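Local coordinates for Fe-regulated protein B (Neisseria meningitidis, PDB 4AIP), which imports iron across the outer membrane as a TonB-dependent transporter and may also take part in siderophore uptake and signalling, at residues Q105-R110 with N115-K120; E283-G288 with S720-N725; G486-P491 with S496-H501; A641-N646 with N693-G698. All coordinates share one frame; numbering follows the deposited sequence.

How the interactions relate
Interaction 1 lies inside the plug, its centre about 4 Å from the centre of the chain; the others involve the barrel or its loops. Interactions 1 and 2 touch although their centres are about 18 Å apart: Thr108 OG1 and Ser720 OG probably share a hydrogen bond at 2.8 Å, with Phe106 packing on Glu284. Interactions 3 and 4 sit on barrel strands, centres about 39 Å apart. Interactions 2 and 3 lie on opposite sides of the chain's centre, centres about 42 Å apart. All four are away from this chain's detergent pocket and from Arg276, which binds glutamate in another structure, but interaction 4 packs on Phe212 and Glu209, detergent-pocket positions, of a second subunit.

Interaction 1 of 4, residues Q105-R110 with N115-K120; sequences QFLTLR and NSVDIK
Thr108 OG1 is gripped by Ser720 OG and, more weakly, by Asp96 O, and this polar side chain turns away from Val117, whereas its strand neighbours Leu107 and Leu109 turn toward that valine. The alternation follows from the extended backbone of strand 107-109. Val117 divides its two methyl groups between the leucines: CG2 meets Leu107 CD2 at 3.7 Å, while CG1 lies 4.1 Å from Leu109 CB. The leucines thus use different atoms, one a branch methyl and the other the root of its side chain. In Leu107, CG stands opposite the backbone N (chi1 178°), which carries the CD2 methyl out to the valine; the two side chains meet at a slant. The CA atoms of Leu109 and Val117 are 7.1 Å apart, too far for neighbouring strands, and the join is purely apolar with 157 Å² buried. Ile95 and Phe97 also pack on Leu107, and Val149 on Leu109. Arg110 forms a salt bridge with Glu538 and Asp118 one with Arg506, tying both segments to the barrel wall. Strand 107-109 is the middle member of a three-stranded antiparallel sheet, and strand 118-121 is an edge of a mixed four-stranded one; Val117, just ahead of the latter strand, packs against the leucines of the small sheet, inside the plug domain of a TonB-dependent transporter.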
loop_
_atom_site.group_PDB
_atom_site.type_symbol
_atom_site.label_atom_id
_atom_site.label_comp_id
_atom_site.label_asym_id
_atom_site.label_seq_id
_atom_site.Cartn_x
_atom_site.Cartn_y
_atom_site.Cartn_z
ATOM N N GLN B 105 -3.456 22.037 11.588
ATOM C CA GLN B 105 -3.557 23.377 11.143
ATOM C C GLN B 105 -4.976 23.975 11.249
ATOM O O GLN B 105 -5.972 23.343 10.897
ATOM C CB GLN B 105 -3.078 23.442 9.718
ATOM C CG GLN B 105 -1.570 23.313 9.583
ATOM C CD GLN B 105 -1.180 23.269 8.095
ATOM O OE1 GLN B 105 -1.810 23.944 7.280
ATOM N NE2 GLN B 105 -0.135 22.509 7.745
ATOM N N PHE B 106 -5.052 25.199 11.750
ATOM C CA PHE B 106 -6.271 26.000 11.629
ATOM C C PHE B 106 -6.076 27.095 10.564
ATOM O O PHE B 106 -4.937 27.595 10.384
ATOM C CB PHE B 106 -6.568 26.647 12.955
ATOM C CG PHE B 106 -6.774 25.672 14.043
ATOM C CD1 PHE B 106 -8.031 25.123 14.231
ATOM C CD2 PHE B 106 -5.714 25.308 14.896
ATOM C CE1 PHE B 106 -8.260 24.179 15.233
ATOM C CE2 PHE B 106 -5.932 24.398 15.920
ATOM C CZ PHE B 106 -7.217 23.804 16.072
ATOM N N LEU B 107 -7.133 27.470 9.875
ATOM C CA LEU B 107 -7.022 28.573 8.966
ATOM C C LEU B 107 -7.931 29.725 9.479
ATOM O O LEU B 107 -9.002 29.501 10.111
ATOM C CB LEU B 107 -7.446 28.105 7.570
ATOM C CG LEU B 107 -7.447 29.178 6.459
ATOM C CD1 LEU B 107 -7.163 28.584 5.099
ATOM C CD2 LEU B 107 -8.746 30.107 6.396
ATOM N N THR B 108 -7.485 30.952 9.257
ATOM C CA THR B 108 -8.298 32.133 9.546
ATOM C C THR B 108 -8.229 33.015 8.340
ATOM O O THR B 108 -7.194 33.080 7.678
ATOM C CB THR B 108 -7.839 32.925 10.762
ATOM O OG1 THR B 108 -6.501 33.347 10.520
ATOM C CG2 THR B 108 -7.880 32.056 11.962
ATOM N N LEU B 109 -9.365 33.665 8.066
ATOM C CA LEU B 109 -9.487 34.703 7.049
ATOM C C LEU B 109 -10.100 35.937 7.768
ATOM O O LEU B 109 -11.155 35.852 8.465
ATOM C CB LEU B 109 -10.362 34.218 5.899
ATOM C CG LEU B 109 -10.515 35.198 4.724
ATOM C CD1 LEU B 109 -9.198 35.580 4.099
ATOM C CD2 LEU B 109 -11.417 34.597 3.618
ATOM N N ARG B 110 -9.403 37.073 7.638
ATOM C CA ARG B 110 -9.681 38.340 8.384
ATOM C C ARG B 110 -9.935 37.929 9.790
ATOM O O ARG B 110 -10.961 38.306 10.365
ATOM C CB ARG B 110 -10.916 39.047 7.830
ATOM C CG ARG B 110 -10.852 39.460 6.393
ATOM C CD ARG B 110 -12.111 40.189 5.963
ATOM N NE ARG B 110 -11.909 40.925 4.694
ATOM C CZ ARG B 110 -12.903 41.344 3.908
ATOM N NH1 ARG B 110 -14.195 41.133 4.262
ATOM N NH2 ARG B 110 -12.612 41.971 2.783
ATOM N N ASN B 115 -14.964 27.604 11.389
ATOM C CA ASN B 115 -16.350 27.600 11.788
ATOM C C ASN B 115 -17.181 28.484 10.822
ATOM O O ASN B 115 -18.366 28.250 10.636
ATOM C CB ASN B 115 -16.431 28.091 13.235
ATOM C CG ASN B 115 -17.870 28.224 13.744
ATOM O OD1 ASN B 115 -18.514 27.243 14.157
ATOM N ND2 ASN B 115 -18.348 29.439 13.766
ATOM N N SER B 116 -16.554 29.465 10.188
ATOM C CA SER B 116 -17.301 30.431 9.394
ATOM C C SER B 116 -16.706 30.502 8.023
ATOM O O SER B 116 -17.367 31.065 7.129
ATOM C CB SER B 116 -17.299 31.888 9.919
ATOM O OG SER B 116 -16.629 32.103 11.150
ATOM N N VAL B 117 -15.477 30.006 7.822
ATOM C CA VAL B 117 -14.855 30.057 6.458
ATOM C C VAL B 117 -14.668 28.651 5.895
ATOM O O VAL B 117 -14.258 27.733 6.609
ATOM C CB VAL B 117 -13.470 30.823 6.438
ATOM C CG1 VAL B 117 -13.530 32.082 7.355
ATOM C CG2 VAL B 117 -12.359 29.915 6.950
ATOM N N ASP B 118 -14.975 28.478 4.610
ATOM C CA ASP B 118 -15.060 27.114 4.047
ATOM C C ASP B 118 -13.990 27.044 3.002
ATOM O O ASP B 118 -13.572 28.117 2.515
ATOM C CB ASP B 118 -16.429 26.937 3.366
ATOM C CG ASP B 118 -17.561 26.844 4.343
ATOM O OD1 ASP B 118 -17.437 26.129 5.377
ATOM O OD2 ASP B 118 -18.609 27.450 4.047
ATOM N N ILE B 119 -13.561 25.832 2.670
ATOM C CA ILE B 119 -12.756 25.532 1.520
ATOM C C ILE B 119 -13.686 24.757 0.593
ATOM O O ILE B 119 -14.187 23.680 0.962
ATOM C CB ILE B 119 -11.575 24.601 1.876
ATOM C CG1 ILE B 119 -10.542 25.405 2.723
ATOM C CG2 ILE B 119 -10.851 24.053 0.570
ATOM C CD1 ILE B 119 -10.182 24.739 3.979
ATOM N N LYS B 120 -13.824 25.300 -0.618
ATOM C CA LYS B 120 -14.655 24.756 -1.634
ATOM C C LYS B 120 -13.773 24.159 -2.666
ATOM O O LYS B 120 -12.902 24.864 -3.177
ATOM C CB LYS B 120 -15.459 25.911 -2.231
ATOM C CG LYS B 120 -16.458 26.474 -1.254
ATOM C CD LYS B 120 -17.373 27.517 -1.916
ATOM C CE LYS B 120 -18.212 28.270 -0.858
ATOM N NZ LYS B 120 -19.523 28.824 -1.412
#

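Interaction 2 of 4, residues E283-G288 with S720-N725; sequences EEFTVG and SQRWTN
Arg722 reaches Glu284 and Phe285 between two long loops that, by the topology of TonB-dependent barrels, probably lie on the extracellular side. Its CB points toward segment 283-288, and the chain then runs extended to NE. CG passes 3.6 Å from Glu284 OE1, and CD lies 4.0 Å from Phe285 CZ. At NE the chain turns polar: a weak hydrogen bond runs to Glu284 OE2 over 3.0 Å. NH2 donates to the same oxygen, also at 3.0 Å and with an N-H...O angle of 145°, and completes the salt bridge. OE2 receives NH2 through its syn lone pair and lies near the guanidinium plane, although the carboxylate is twisted 46° from that plane. One oxygen thus takes both bonds, and it is also hydrogen-bonded to His133 ND1, which would help fix the carboxylate. Phe285 backs the pair, its ring turned only 22° from the guanidinium and its CZ approaching NE obliquely. Within the same loop, Glu284 CG sits over the centre of that ring, 3.7 Å above it. The other carboxylate oxygen, Glu284 OE1, accepts from a water at 2.7 Å, and this water in turn accepts from Arg722 N at 2.8 Å.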
loop_
_atom_site.group_PDB
_atom_site.type_symbol
_atom_site.label_atom_id
_atom_site.label_comp_id
_atom_site.label_asym_id
_atom_site.label_seq_id
_atom_site.Cartn_x
_atom_site.Cartn_y
_atom_site.Cartn_z
ATOM N N GLU B 283 -4.672 16.777 17.654
ATOM C CA GLU B 283 -3.557 17.120 16.774
ATOM C C GLU B 283 -3.020 18.549 16.885
ATOM O O GLU B 283 -1.967 18.883 16.291
ATOM C CB GLU B 283 -3.954 16.819 15.355
ATOM C CG GLU B 283 -4.580 15.453 15.256
ATOM C CD GLU B 283 -4.790 15.014 13.844
ATOM O OE1 GLU B 283 -4.661 15.847 12.886
ATOM O OE2 GLU B 283 -5.105 13.822 13.696
ATOM N N GLU B 284 -3.719 19.391 17.644
ATOM C CA GLU B 284 -3.285 20.784 17.791
ATOM C C GLU B 284 -2.113 20.924 18.761
ATOM O O GLU B 284 -1.468 21.943 18.803
ATOM C CB GLU B 284 -4.452 21.719 18.142
ATOM C CG GLU B 284 -4.952 21.577 19.577
ATOM C CD GLU B 284 -6.065 22.587 19.945
ATOM O OE1 GLU B 284 -6.091 23.757 19.460
ATOM O OE2 GLU B 284 -6.928 22.201 20.748
ATOM N N PHE B 285 -1.856 19.884 19.531
ATOM C CA PHE B 285 -0.735 19.842 20.445
ATOM C C PHE B 285 0.209 18.689 20.077
ATOM O O PHE B 285 -0.239 17.706 19.484
ATOM C CB PHE B 285 -1.254 19.582 21.858
ATOM C CG PHE B 285 -2.306 20.564 22.361
ATOM C CD1 PHE B 285 -2.078 21.947 22.365
ATOM C CD2 PHE B 285 -3.493 20.085 22.913
ATOM C CE1 PHE B 285 -3.047 22.828 22.835
ATOM C CE2 PHE B 285 -4.459 20.956 23.385
ATOM C CZ PHE B 285 -4.234 22.328 23.340
ATOM N N THR B 286 1.498 18.788 20.440
ATOM C CA THR B 286 2.350 17.565 20.469
ATOM C C THR B 286 2.330 16.957 21.839
ATOM O O THR B 286 1.343 17.043 22.532
ATOM C CB THR B 286 3.841 17.716 19.975
ATOM O OG1 THR B 286 4.595 18.616 20.789
ATOM C CG2 THR B 286 3.886 18.315 18.748
ATOM N N VAL B 287 3.424 16.310 22.193
ATOM C CA VAL B 287 3.602 15.714 23.484
ATOM C C VAL B 287 4.522 16.642 24.258
ATOM O O VAL B 287 5.576 17.027 23.774
ATOM C CB VAL B 287 4.208 14.321 23.346
ATOM C CG1 VAL B 287 4.451 13.685 24.709
ATOM C CG2 VAL B 287 3.282 13.456 22.556
ATOM N N GLY B 288 4.107 17.016 25.456
ATOM C CA GLY B 288 4.937 17.841 26.320
ATOM C C GLY B 288 5.587 17.017 27.399
ATOM O O GLY B 288 5.616 15.786 27.321
ATOM N N SER B 720 -2.901 31.875 14.243
ATOM C CA SER B 720 -4.208 31.204 14.227
ATOM C C SER B 720 -4.146 29.867 14.878
ATOM O O SER B 720 -4.081 28.860 14.227
ATOM C CB SER B 720 -4.716 31.052 12.808
ATOM O OG SER B 720 -4.456 32.227 12.078
ATOM N N GLN B 721 -4.187 29.844 16.182
ATOM C CA GLN B 721 -4.159 28.586 16.916
ATOM C C GLN B 721 -4.252 29.109 18.320
ATOM O O GLN B 721 -4.297 30.318 18.490
ATOM C CB GLN B 721 -2.821 27.835 16.690
ATOM C CG GLN B 721 -1.598 28.498 17.328
ATOM C CD GLN B 721 -0.320 28.161 16.674
ATOM O OE1 GLN B 721 -0.204 28.235 15.471
ATOM N NE2 GLN B 721 0.666 27.792 17.463
ATOM N N ARG B 722 -4.276 28.253 19.337
ATOM C CA ARG B 722 -4.255 28.793 20.680
ATOM C C ARG B 722 -2.910 29.431 20.953
ATOM O O ARG B 722 -1.926 29.156 20.270
ATOM C CB ARG B 722 -4.547 27.729 21.702
ATOM C CG ARG B 722 -5.647 26.778 21.315
ATOM C CD ARG B 722 -5.862 25.897 22.510
ATOM N NE ARG B 722 -6.819 24.833 22.276
ATOM C CZ ARG B 722 -8.109 24.911 22.567
ATOM N NH1 ARG B 722 -8.621 26.011 23.075
ATOM N NH2 ARG B 722 -8.893 23.881 22.339
ATOM N N TRP B 723 -2.881 30.247 21.990
ATOM C CA TRP B 723 -1.802 31.188 22.261
ATOM C C TRP B 723 -0.753 30.666 23.235
ATOM O O TRP B 723 0.320 31.287 23.397
ATOM C CB TRP B 723 -2.436 32.435 22.847
ATOM C CG TRP B 723 -2.694 32.318 24.312
ATOM C CD1 TRP B 723 -3.660 31.535 24.959
ATOM C CD2 TRP B 723 -1.981 33.007 25.328
ATOM N NE1 TRP B 723 -3.591 31.741 26.315
ATOM C CE2 TRP B 723 -2.568 32.630 26.580
ATOM C CE3 TRP B 723 -0.935 33.953 25.308
ATOM C CZ2 TRP B 723 -2.092 33.132 27.809
ATOM C CZ3 TRP B 723 -0.475 34.460 26.498
ATOM C CH2 TRP B 723 -1.052 34.050 27.757
ATOM N N THR B 724 -1.074 29.547 23.887
ATOM C CA THR B 724 -0.176 28.858 24.814
ATOM C C THR B 724 0.856 28.231 23.872
ATOM O O THR B 724 0.733 28.409 22.675
ATOM C CB THR B 724 -0.972 27.844 25.641
ATOM O OG1 THR B 724 -1.906 27.162 24.773
ATOM C CG2 THR B 724 -1.747 28.580 26.766
ATOM N N ASN B 725 1.924 27.581 24.282
ATOM C CA ASN B 725 2.897 27.405 23.163
ATOM C C ASN B 725 2.792 26.099 22.359
ATOM O O ASN B 725 3.589 25.195 22.533
ATOM C CB ASN B 725 4.333 27.786 23.530
ATOM C CG ASN B 725 4.551 29.319 23.609
ATOM O OD1 ASN B 725 5.121 29.801 24.575
ATOM N ND2 ASN B 725 4.109 30.068 22.588
HETATM O O HOH W 1 -4.120 25.496 18.777
#

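Interaction 3 of 4, residues G486-P491 with S496-H501; sequences GVIWQP and SFSASH
Segments 486-491 and 496-501 run antiparallel, their strand axes 4.7 Å apart at closest approach and 167° between directions. Val487 pairs with Ala499, and Trp489 with Phe497, each through two backbone hydrogen bonds; the straightest is Val487 N to Ala499 O, 2.8 Å long. Between these pairs the CA of Ile488 leans 3.4 Å from Phe497 O. Trp489 and Phe497 emerge on the same face and lie side by side, Trp489 CE3 touching Phe497 CD1 at 3.7 Å; their planes are 35° apart, an oblique pairing. Phe497 CG lies opposite its own carbonyl carbon, which lets the ring lean back toward segment 486-491. There Pro491 wedges in: its CG rests 3.3 Å above the centre of the Trp489 ring and meets the edge of Phe497 at CE1, 3.8 Å away. The other face carries Ile488, Ser498 and Ser500. Ser498 OG hydrogen-bonds to Arg62 O, Ile488 touches Arg62 and Ser500 touches Lys66, so this face looks toward the plug. Gln490 OE1 hydrogen-bonds to Arg62 NE. With Val487, Trp489, Phe497 and Ala499 on the probable lipid side and a short turn nearby, this fits a hairpin at the periplasmic rim of a TonB-dependent β-barrel.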
loop_
_atom_site.group_PDB
_atom_site.type_symbol
_atom_site.label_atom_id
_atom_site.label_comp_id
_atom_site.label_asym_id
_atom_site.label_seq_id
_atom_site.Cartn_x
_atom_site.Cartn_y
_atom_site.Cartn_z
ATOM N N GLY B 486 -24.626 45.729 -4.256
ATOM C CA GLY B 486 -23.254 46.002 -4.580
ATOM C C GLY B 486 -23.153 46.993 -5.709
ATOM O O GLY B 486 -23.930 46.946 -6.674
ATOM N N VAL B 487 -22.192 47.902 -5.570
ATOM C CA VAL B 487 -21.905 48.915 -6.554
ATOM C C VAL B 487 -20.443 48.872 -6.905
ATOM O O VAL B 487 -19.613 48.881 -6.032
ATOM C CB VAL B 487 -22.146 50.361 -5.996
ATOM C CG1 VAL B 487 -22.083 51.373 -7.140
ATOM C CG2 VAL B 487 -23.464 50.468 -5.253
ATOM N N ILE B 488 -20.141 48.881 -8.190
ATOM C CA ILE B 488 -18.806 49.163 -8.641
ATOM C C ILE B 488 -18.868 50.363 -9.584
ATOM O O ILE B 488 -19.741 50.453 -10.457
ATOM C CB ILE B 488 -18.148 47.982 -9.388
ATOM C CG1 ILE B 488 -18.097 46.721 -8.516
ATOM C CG2 ILE B 488 -16.755 48.404 -9.885
ATOM C CD1 ILE B 488 -18.000 45.407 -9.342
ATOM N N TRP B 489 -17.909 51.264 -9.414
ATOM C CA TRP B 489 -17.787 52.398 -10.285
ATOM C C TRP B 489 -16.430 52.444 -10.953
ATOM O O TRP B 489 -15.410 52.448 -10.310
ATOM C CB TRP B 489 -18.067 53.643 -9.469
ATOM C CG TRP B 489 -17.995 54.892 -10.257
ATOM C CD1 TRP B 489 -18.525 55.131 -11.487
ATOM C CD2 TRP B 489 -17.334 56.071 -9.857
ATOM N NE1 TRP B 489 -18.219 56.392 -11.893
ATOM C CE2 TRP B 489 -17.499 57.014 -10.904
ATOM C CE3 TRP B 489 -16.615 56.430 -8.703
ATOM C CZ2 TRP B 489 -16.980 58.325 -10.836
ATOM C CZ3 TRP B 489 -16.093 57.702 -8.617
ATOM C CH2 TRP B 489 -16.268 58.654 -9.693
ATOM N N GLN B 490 -16.431 52.485 -12.265
ATOM C CA GLN B 490 -15.211 52.522 -13.007
ATOM C C GLN B 490 -15.141 53.750 -13.929
ATOM O O GLN B 490 -15.401 53.673 -15.121
ATOM C CB GLN B 490 -14.994 51.206 -13.761
ATOM C CG GLN B 490 -13.852 51.290 -14.738
ATOM C CD GLN B 490 -13.108 49.987 -14.978
ATOM O OE1 GLN B 490 -13.672 48.877 -14.898
ATOM N NE2 GLN B 490 -11.802 50.117 -15.287
ATOM N N PRO B 491 -14.740 54.889 -13.366
ATOM C CA PRO B 491 -14.693 56.189 -14.049
ATOM C C PRO B 491 -13.611 56.362 -15.088
ATOM O O PRO B 491 -13.750 57.205 -15.965
ATOM C CB PRO B 491 -14.417 57.172 -12.931
ATOM C CG PRO B 491 -14.290 56.393 -11.702
ATOM C CD PRO B 491 -14.285 54.963 -11.975
ATOM N N SER B 496 -11.235 51.455 -10.317
ATOM C CA SER B 496 -12.536 51.091 -9.799
ATOM C C SER B 496 -12.633 51.465 -8.359
ATOM O O SER B 496 -11.620 51.572 -7.702
ATOM C CB SER B 496 -12.731 49.593 -9.868
ATOM O OG SER B 496 -12.311 49.139 -11.135
ATOM N N PHE B 497 -13.869 51.620 -7.869
ATOM C CA PHE B 497 -14.167 51.835 -6.472
ATOM C C PHE B 497 -15.423 51.024 -6.220
ATOM O O PHE B 497 -16.182 50.759 -7.157
ATOM C CB PHE B 497 -14.423 53.320 -6.191
ATOM C CG PHE B 497 -13.360 54.231 -6.734
ATOM C CD1 PHE B 497 -13.386 54.635 -8.072
ATOM C CD2 PHE B 497 -12.333 54.671 -5.918
ATOM C CE1 PHE B 497 -12.388 55.463 -8.596
ATOM C CE2 PHE B 497 -11.323 55.465 -6.415
ATOM C CZ PHE B 497 -11.347 55.879 -7.769
ATOM N N SER B 498 -15.660 50.643 -4.972
ATOM C CA SER B 498 -16.601 49.591 -4.684
ATOM C C SER B 498 -17.201 49.779 -3.361
ATOM O O SER B 498 -16.552 50.306 -2.443
ATOM C CB SER B 498 -15.874 48.275 -4.511
ATOM O OG SER B 498 -15.010 48.070 -5.579
ATOM N N ALA B 499 -18.405 49.246 -3.233
ATOM C CA ALA B 499 -19.121 49.185 -1.984
ATOM C C ALA B 499 -20.154 48.106 -2.135
ATOM O O ALA B 499 -20.686 47.929 -3.215
ATOM C CB ALA B 499 -19.802 50.549 -1.673
ATOM N N SER B 500 -20.408 47.405 -1.042
ATOM C CA SER B 500 -21.378 46.341 -1.000
ATOM C C SER B 500 -21.991 46.267 0.403
ATOM O O SER B 500 -21.416 46.751 1.392
ATOM C CB SER B 500 -20.775 44.991 -1.461
ATOM O OG SER B 500 -19.772 44.558 -0.555
ATOM N N HIS B 501 -23.180 45.698 0.476
ATOM C CA HIS B 501 -23.906 45.579 1.724
ATOM C C HIS B 501 -24.650 44.269 1.629
ATOM O O HIS B 501 -25.668 44.153 0.967
ATOM C CB HIS B 501 -24.830 46.798 1.945
ATOM C CG HIS B 501 -25.473 46.838 3.298
ATOM N ND1 HIS B 501 -24.753 46.881 4.477
ATOM C CD2 HIS B 501 -26.776 46.846 3.656
ATOM C CE1 HIS B 501 -25.590 46.881 5.502
ATOM N NE2 HIS B 501 -26.822 46.872 5.030
#

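Interaction 4 of 4, residues A641-N646 with N693-G698; sequences AYRFQN and NWKPLG
Arg643 spans from one barrel strand to the next but one, reaching Asn693 and Lys695 across the intervening strand 649-662 of the TonB-dependent β-barrel. The nearest CA pair, Arg643 and Asn693, is 9.0 Å apart, so only side chains bridge the gap. The tight part centres on NH2 of Arg643, which donates to Asn693 OD1. The modelled separation of these atoms, 2.5 Å, is shorter than such a bond should be, so its exact length is doubtful. OD1 approaches at the edge of the guanidinium, while the amide plane is turned 70° from it. Arg643 CG stands opposite the backbone N, but the chain then bends at chi2 and chi3 (-112° at the latter), which brings the guanidinium across to the asparagine. Asn648 OD1 holds NE. Asn693 ND2 bonds to Asn703 OD1 and Asn705 OD1, so ND2 is held by two asparagine oxygens. The loose side is made by Gln645, Asn646 and Gly698, all exposed; Gly698 N closes a type I turn onto Lys695 O at 3.2 Å. Within that turn Pro696 CG covers the centre of the Trp694 ring, and Pro696 and Leu697 are covered by Phe212 and Glu209 of a second subunit. Lys695 NZ is hydrogen-bonded to Asn703 OD1 and salt-bridged to Glu79 OE2 of the plug; the Glu79 charge probably eases the closeness of two like charges, Arg643 NH2 and Lys695 NZ being 4.7 Å apart. Lys695 CE rests over one guanidinium face, 3.6 Å from Arg643 NH2.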
loop_
_atom_site.group_PDB
_atom_site.type_symbol
_atom_site.label_atom_id
_atom_site.label_comp_id
_atom_site.label_asym_id
_atom_site.label_seq_id
_atom_site.Cartn_x
_atom_site.Cartn_y
_atom_site.Cartn_z
ATOM N N ALA B 641 11.210 39.717 -7.134
ATOM C CA ALA B 641 11.657 38.624 -7.974
ATOM C C ALA B 641 12.126 39.198 -9.258
ATOM O O ALA B 641 11.644 40.241 -9.682
ATOM C CB ALA B 641 10.505 37.618 -8.245
ATOM N N TYR B 642 13.059 38.508 -9.880
ATOM C CA TYR B 642 13.540 38.917 -11.176
ATOM C C TYR B 642 13.656 37.724 -12.125
ATOM O O TYR B 642 14.234 36.700 -11.761
ATOM C CB TYR B 642 14.886 39.699 -11.058
ATOM C CG TYR B 642 15.264 40.244 -12.405
ATOM C CD1 TYR B 642 14.516 41.280 -13.013
ATOM C CD2 TYR B 642 16.301 39.684 -13.116
ATOM C CE1 TYR B 642 14.834 41.751 -14.342
ATOM C CE2 TYR B 642 16.632 40.127 -14.433
ATOM C CZ TYR B 642 15.910 41.159 -15.037
ATOM O OH TYR B 642 16.290 41.570 -16.320
ATOM N N ARG B 643 13.153 37.889 -13.350
ATOM C CA ARG B 643 13.234 36.841 -14.366
ATOM C C ARG B 643 14.225 37.133 -15.502
ATOM O O ARG B 643 14.000 38.046 -16.301
ATOM C CB ARG B 643 11.837 36.508 -14.967
ATOM C CG ARG B 643 11.986 35.416 -16.072
ATOM C CD ARG B 643 10.862 34.406 -16.114
ATOM N NE ARG B 643 11.247 33.043 -15.726
ATOM C CZ ARG B 643 10.664 32.377 -14.741
ATOM N NH1 ARG B 643 9.743 32.977 -14.030
ATOM N NH2 ARG B 643 11.039 31.146 -14.439
ATOM N N PHE B 644 15.297 36.344 -15.609
ATOM C CA PHE B 644 16.354 36.643 -16.578
ATOM C C PHE B 644 15.948 36.143 -17.897
ATOM O O PHE B 644 15.413 35.032 -17.990
ATOM C CB PHE B 644 17.642 35.945 -16.223
ATOM C CG PHE B 644 18.237 36.428 -14.971
ATOM C CD1 PHE B 644 17.755 35.969 -13.750
ATOM C CD2 PHE B 644 19.278 37.379 -14.998
ATOM C CE1 PHE B 644 18.295 36.419 -12.578
ATOM C CE2 PHE B 644 19.837 37.831 -13.820
ATOM C CZ PHE B 644 19.351 37.348 -12.604
ATOM N N GLN B 645 16.218 36.915 -18.943
ATOM C CA GLN B 645 15.848 36.391 -20.259
ATOM C C GLN B 645 16.631 35.149 -20.645
ATOM O O GLN B 645 16.035 34.168 -21.112
ATOM C CB GLN B 645 15.735 37.448 -21.352
ATOM C CG GLN B 645 14.306 38.010 -21.456
ATOM C CD GLN B 645 13.148 36.922 -21.280
ATOM O OE1 GLN B 645 13.329 35.836 -20.662
ATOM N NE2 GLN B 645 11.964 37.247 -21.813
ATOM N N ASN B 646 17.932 35.156 -20.335
ATOM C CA ASN B 646 18.807 34.003 -20.583
ATOM C C ASN B 646 19.788 33.703 -19.469
ATOM O O ASN B 646 20.607 34.544 -19.169
ATOM C CB ASN B 646 19.653 34.241 -21.837
ATOM C CG ASN B 646 20.040 32.952 -22.486
ATOM O OD1 ASN B 646 21.176 32.524 -22.403
ATOM N ND2 ASN B 646 19.063 32.282 -23.096
ATOM N N ASN B 693 13.212 29.465 -9.800
ATOM C CA ASN B 693 12.591 28.585 -10.778
ATOM C C ASN B 693 13.416 28.578 -12.083
ATOM O O ASN B 693 13.581 29.615 -12.760
ATOM C CB ASN B 693 11.152 29.039 -11.044
ATOM C CG ASN B 693 10.540 28.412 -12.294
ATOM O OD1 ASN B 693 10.363 29.074 -13.298
ATOM N ND2 ASN B 693 10.198 27.135 -12.222
ATOM N N TRP B 694 13.964 27.429 -12.439
ATOM C CA TRP B 694 14.517 27.356 -13.797
ATOM C C TRP B 694 13.893 26.417 -14.757
ATOM O O TRP B 694 13.371 25.356 -14.377
ATOM C CB TRP B 694 16.052 27.431 -13.875
ATOM C CG TRP B 694 16.917 26.298 -14.070
ATOM C CD1 TRP B 694 17.229 25.306 -13.155
ATOM C CD2 TRP B 694 17.765 26.061 -15.206
ATOM N NE1 TRP B 694 18.184 24.404 -13.703
ATOM C CE2 TRP B 694 18.500 24.842 -14.960
ATOM C CE3 TRP B 694 17.886 26.679 -16.438
ATOM C CZ2 TRP B 694 19.398 24.306 -15.857
ATOM C CZ3 TRP B 694 18.790 26.139 -17.358
ATOM C CH2 TRP B 694 19.538 24.949 -17.057
ATOM N N LYS B 695 13.891 26.885 -15.992
ATOM C CA LYS B 695 13.156 26.296 -17.030
ATOM C C LYS B 695 14.206 26.015 -18.047
ATOM O O LYS B 695 14.377 26.807 -18.990
ATOM C CB LYS B 695 12.137 27.289 -17.605
ATOM C CG LYS B 695 10.864 27.529 -16.786
ATOM C CD LYS B 695 10.014 28.562 -17.490
ATOM C CE LYS B 695 8.951 29.108 -16.563
ATOM N NZ LYS B 695 8.053 27.982 -16.127
ATOM N N PRO B 696 14.905 24.887 -17.898
ATOM C CA PRO B 696 16.074 24.569 -18.705
ATOM C C PRO B 696 15.788 24.377 -20.186
ATOM O O PRO B 696 16.713 24.337 -20.988
ATOM C CB PRO B 696 16.547 23.254 -18.086
ATOM C CG PRO B 696 15.865 23.168 -16.723
ATOM C CD PRO B 696 14.551 23.773 -17.005
ATOM N N LEU B 697 14.509 24.251 -20.536
ATOM C CA LEU B 697 14.107 23.903 -21.870
ATOM C C LEU B 697 13.455 25.057 -22.585
ATOM O O LEU B 697 13.243 24.972 -23.774
ATOM C CB LEU B 697 13.205 22.632 -21.876
ATOM C CG LEU B 697 13.857 21.268 -21.507
ATOM C CD1 LEU B 697 12.789 20.247 -21.607
ATOM C CD2 LEU B 697 15.062 20.785 -22.347
ATOM N N GLY B 698 13.164 26.148 -21.869
ATOM C CA GLY B 698 12.508 27.340 -22.458
ATOM C C GLY B 698 10.988 27.369 -22.379
ATOM O O GLY B 698 10.366 28.477 -22.447
#